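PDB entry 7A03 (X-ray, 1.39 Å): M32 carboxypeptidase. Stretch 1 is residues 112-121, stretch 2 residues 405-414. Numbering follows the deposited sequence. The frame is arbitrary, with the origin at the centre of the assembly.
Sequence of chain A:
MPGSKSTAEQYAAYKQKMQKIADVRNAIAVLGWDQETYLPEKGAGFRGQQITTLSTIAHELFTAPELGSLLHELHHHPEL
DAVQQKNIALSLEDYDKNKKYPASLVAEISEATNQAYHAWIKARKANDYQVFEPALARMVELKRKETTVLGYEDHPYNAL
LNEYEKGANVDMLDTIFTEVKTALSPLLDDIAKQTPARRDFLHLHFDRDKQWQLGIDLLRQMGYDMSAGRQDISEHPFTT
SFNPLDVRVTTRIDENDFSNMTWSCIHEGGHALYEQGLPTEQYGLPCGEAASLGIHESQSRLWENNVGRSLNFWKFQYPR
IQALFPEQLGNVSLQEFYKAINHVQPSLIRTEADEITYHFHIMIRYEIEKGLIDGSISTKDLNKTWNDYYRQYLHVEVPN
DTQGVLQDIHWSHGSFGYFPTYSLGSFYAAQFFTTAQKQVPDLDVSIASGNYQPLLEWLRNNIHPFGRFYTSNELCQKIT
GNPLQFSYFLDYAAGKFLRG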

# COMPACT_ATOMS: atom_id res chain seq x y z
N ALA A 112 -14.86 -20.36 3.11
CA ALA A 112 -14.94 -19.46 4.25
C ALA A 112 -14.79 -18.01 3.82
O ALA A 112 -15.40 -17.12 4.43
CB ALA A 112 -13.90 -19.83 5.30
N THR A 113 -14.01 -17.74 2.77
CA THR A 113 -13.92 -16.37 2.27
C THR A 113 -15.24 -15.92 1.65
O THR A 113 -15.68 -14.78 1.88
CB THR A 113 -12.76 -16.24 1.29
OG1 THR A 113 -11.55 -16.71 1.90
CG2 THR A 113 -12.56 -14.77 0.90
N ASN A 114 -15.89 -16.79 0.87
CA ASN A 114 -17.22 -16.44 0.35
C ASN A 114 -18.18 -16.12 1.49
O ASN A 114 -18.90 -15.09 1.47
CB ASN A 114 -17.77 -17.61 -0.48
CG ASN A 114 -16.99 -17.84 -1.75
OD1 ASN A 114 -16.24 -16.98 -2.20
ND2 ASN A 114 -17.18 -19.01 -2.35
N GLN A 115 -18.21 -16.99 2.50
CA GLN A 115 -19.13 -16.79 3.62
C GLN A 115 -18.82 -15.51 4.37
O GLN A 115 -19.73 -14.78 4.77
CB GLN A 115 -19.09 -18.01 4.54
CG GLN A 115 -19.42 -19.30 3.80
CD GLN A 115 -19.05 -20.55 4.56
OE1 GLN A 115 -18.11 -20.56 5.37
NE2 GLN A 115 -19.77 -21.64 4.29
N ALA A 116 -17.53 -15.20 4.55
CA ALA A 116 -17.14 -13.98 5.24
C ALA A 116 -17.53 -12.74 4.45
O ALA A 116 -17.93 -11.73 5.03
CB ALA A 116 -15.63 -13.99 5.54
N TYR A 117 -17.41 -12.79 3.12
CA TYR A 117 -17.85 -11.67 2.28
C TYR A 117 -19.33 -11.37 2.52
O TYR A 117 -19.72 -10.22 2.81
CB TYR A 117 -17.57 -12.02 0.82
CG TYR A 117 -18.25 -11.16 -0.22
CD1 TYR A 117 -17.72 -9.94 -0.60
CD2 TYR A 117 -19.41 -11.60 -0.86
CE1 TYR A 117 -18.33 -9.16 -1.57
CE2 TYR A 117 -20.03 -10.83 -1.83
CZ TYR A 117 -19.48 -9.61 -2.18
OH TYR A 117 -20.10 -8.84 -3.14
N HIS A 118 -20.17 -12.41 2.42
CA HIS A 118 -21.61 -12.19 2.62
C HIS A 118 -21.92 -11.74 4.04
O HIS A 118 -22.75 -10.83 4.26
CB HIS A 118 -22.39 -13.44 2.23
CG HIS A 118 -22.36 -13.73 0.76
ND1 HIS A 118 -22.91 -12.88 -0.18
CD2 HIS A 118 -21.82 -14.76 0.06
CE1 HIS A 118 -22.73 -13.38 -1.39
NE2 HIS A 118 -22.07 -14.52 -1.27
N ALA A 119 -21.26 -12.34 5.03
CA ALA A 119 -21.53 -12.00 6.42
C ALA A 119 -21.08 -10.59 6.75
O ALA A 119 -21.73 -9.89 7.53
CB ALA A 119 -20.85 -13.01 7.35
N TRP A 120 -19.98 -10.14 6.15
CA TRP A 120 -19.49 -8.79 6.37
C TRP A 120 -20.45 -7.76 5.79
O TRP A 120 -20.75 -6.74 6.43
CB TRP A 120 -18.11 -8.64 5.74
CG TRP A 120 -17.35 -7.42 6.19
CD1 TRP A 120 -16.82 -7.19 7.42
CD2 TRP A 120 -17.02 -6.29 5.39
NE1 TRP A 120 -16.18 -5.98 7.44
CE2 TRP A 120 -16.29 -5.40 6.21
CE3 TRP A 120 -17.27 -5.93 4.06
CZ2 TRP A 120 -15.81 -4.18 5.74
CZ3 TRP A 120 -16.80 -4.72 3.60
CH2 TRP A 120 -16.08 -3.85 4.44
N ILE A 121 -20.95 -8.01 4.58
CA ILE A 121 -21.93 -7.10 4.00
C ILE A 121 -23.16 -6.98 4.89
O ILE A 121 -23.61 -5.87 5.24
CB ILE A 121 -22.29 -7.52 2.56
CG1 ILE A 121 -21.10 -7.31 1.64
CG2 ILE A 121 -23.52 -6.77 2.07
CD1 ILE A 121 -20.72 -5.84 1.45
N VAL A 405 -15.01 -2.06 14.44
CA VAL A 405 -14.39 -3.30 13.98
C VAL A 405 -14.80 -3.69 12.56
O VAL A 405 -14.08 -4.45 11.90
CB VAL A 405 -14.64 -4.42 15.01
CG1 VAL A 405 -16.12 -4.80 15.04
CG2 VAL A 405 -13.78 -5.62 14.71
N LEU A 406 -15.93 -3.20 12.07
CA LEU A 406 -16.40 -3.59 10.74
C LEU A 406 -15.98 -2.62 9.64
O LEU A 406 -16.50 -2.71 8.53
CB LEU A 406 -17.93 -3.74 10.75
CG LEU A 406 -18.54 -4.85 11.61
CD1 LEU A 406 -20.05 -4.78 11.53
CD2 LEU A 406 -18.05 -6.22 11.15
N GLN A 407 -15.04 -1.69 9.91
CA GLN A 407 -14.75 -0.66 8.92
C GLN A 407 -13.93 -1.19 7.74
O GLN A 407 -14.11 -0.73 6.61
CB GLN A 407 -14.06 0.54 9.56
CG GLN A 407 -12.72 0.25 10.24
CD GLN A 407 -12.12 1.50 10.88
OE1 GLN A 407 -11.30 2.18 10.27
NE2 GLN A 407 -12.56 1.82 12.10
N ASP A 408 -13.02 -2.13 7.98
CA ASP A 408 -12.05 -2.53 6.98
C ASP A 408 -12.38 -3.92 6.45
O ASP A 408 -12.75 -4.81 7.21
CB ASP A 408 -10.62 -2.50 7.54
CG ASP A 408 -10.04 -1.11 7.55
OD1 ASP A 408 -10.42 -0.31 6.66
OD2 ASP A 408 -9.21 -0.80 8.43
N ILE A 409 -12.23 -4.08 5.13
CA ILE A 409 -12.63 -5.31 4.44
C ILE A 409 -11.61 -6.43 4.54
O ILE A 409 -11.95 -7.58 4.22
CB ILE A 409 -12.90 -4.97 2.96
CG1 ILE A 409 -13.78 -6.04 2.29
CG2 ILE A 409 -11.59 -4.78 2.20
CD1 ILE A 409 -14.30 -5.62 0.90
N HIS A 410 -10.40 -6.14 5.02
CA HIS A 410 -9.27 -7.04 4.84
C HIS A 410 -9.56 -8.43 5.39
O HIS A 410 -9.32 -9.44 4.71
CB HIS A 410 -8.00 -6.44 5.45
CG HIS A 410 -7.59 -5.14 4.82
ND1 HIS A 410 -8.42 -4.04 4.77
CD2 HIS A 410 -6.44 -4.77 4.21
CE1 HIS A 410 -7.79 -3.05 4.16
NE2 HIS A 410 -6.59 -3.47 3.81
N TRP A 411 -10.12 -8.50 6.60
CA TRP A 411 -10.33 -9.79 7.25
C TRP A 411 -11.33 -10.64 6.49
O TRP A 411 -11.15 -11.86 6.38
CB TRP A 411 -10.77 -9.58 8.70
CG TRP A 411 -9.69 -8.99 9.56
CD1 TRP A 411 -8.35 -8.95 9.29
CD2 TRP A 411 -9.85 -8.39 10.85
NE1 TRP A 411 -7.67 -8.34 10.31
CE2 TRP A 411 -8.57 -8.00 11.29
CE3 TRP A 411 -10.95 -8.14 11.67
CZ2 TRP A 411 -8.36 -7.37 12.52
CZ3 TRP A 411 -10.75 -7.52 12.88
CH2 TRP A 411 -9.47 -7.14 13.29
N SER A 412 -12.38 -10.02 5.94
CA SER A 412 -13.34 -10.79 5.15
C SER A 412 -12.71 -11.37 3.89
O SER A 412 -13.21 -12.37 3.35
CB SER A 412 -14.57 -9.94 4.80
OG SER A 412 -14.30 -9.00 3.78
N HIS A 413 -11.60 -10.79 3.42
CA HIS A 413 -10.89 -11.30 2.26
C HIS A 413 -9.87 -12.36 2.63
O HIS A 413 -9.25 -12.94 1.73
CB HIS A 413 -10.10 -10.17 1.60
CG HIS A 413 -10.93 -9.25 0.77
ND1 HIS A 413 -10.45 -8.03 0.33
CD2 HIS A 413 -12.18 -9.36 0.26
CE1 HIS A 413 -11.37 -7.43 -0.40
NE2 HIS A 413 -12.43 -8.22 -0.46
N GLY A 414 -9.67 -12.61 3.93
CA GLY A 414 -8.63 -13.50 4.39
C GLY A 414 -7.26 -12.88 4.44
O GLY A 414 -6.27 -13.60 4.55
O HOH W 1 -8.92 -15.88 1.20
O HOH W 2 -14.24 -5.90 9.58

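This is a largely van der Waals contact in which one helix lays Trp-120, Ala-116 and Thr-113 against an irregular segment, with two waters supplying the clear polar links between them. The two stretches bury 462 Å² in total, and Trp-120 contributes the largest single share, 145 Å².

The tryptophan has chi1 of -166° (t) and chi2 of 70°, which sends its indole along residues 406-409. Ile-409 sits over one face of the ring: its CG1 lies 3.9 Å from the centroid of the Trp-120 six-membered ring and 26° off the ring normal, a CH-pi arrangement, and the same CG1 is 3.5 Å from Trp-120 CZ3. Nearer the pyrrole, Trp-120 CD1 packs 4.0 Å from Leu-406 CD2. Backbone carbonyls also crowd the benzo side, with Trp-120 CZ2 3.2 Å from Leu-406 O and 3.5 Å from Asp-408 O. The indole nitrogen is satisfied by water 2, which accepts from Trp-120 NE1 at 2.9 Å and donates to Val-405 O at 2.7 Å and to Asp-408 O at 3.0 Å, so one solvent molecule ties the ring to two carbonyls.

The closest pair of CA atoms is that of Ala-116 and Ser-412, with Ala-116 CA 5.0 Å from Ser-412 CA. Both CA-to-CB bonds point toward the opposing stretch, and the small side chains meet with Ala-116 CB 4.3 Å from Ser-412 CB. The serine hydroxyl is turned to its own segment, Ser-412 OG donating to Ile-409 O at 2.8 Å, while Ser-412 CB packs 3.9 Å from Trp-120 CB.

Farther along, Thr-113 CG2 lies 3.5 Å from Ser-412 O. Its hydroxyl reaches the segment through water 1, which donates to Thr-113 OG1 at 2.8 Å and to His-413 O at 3.0 Å.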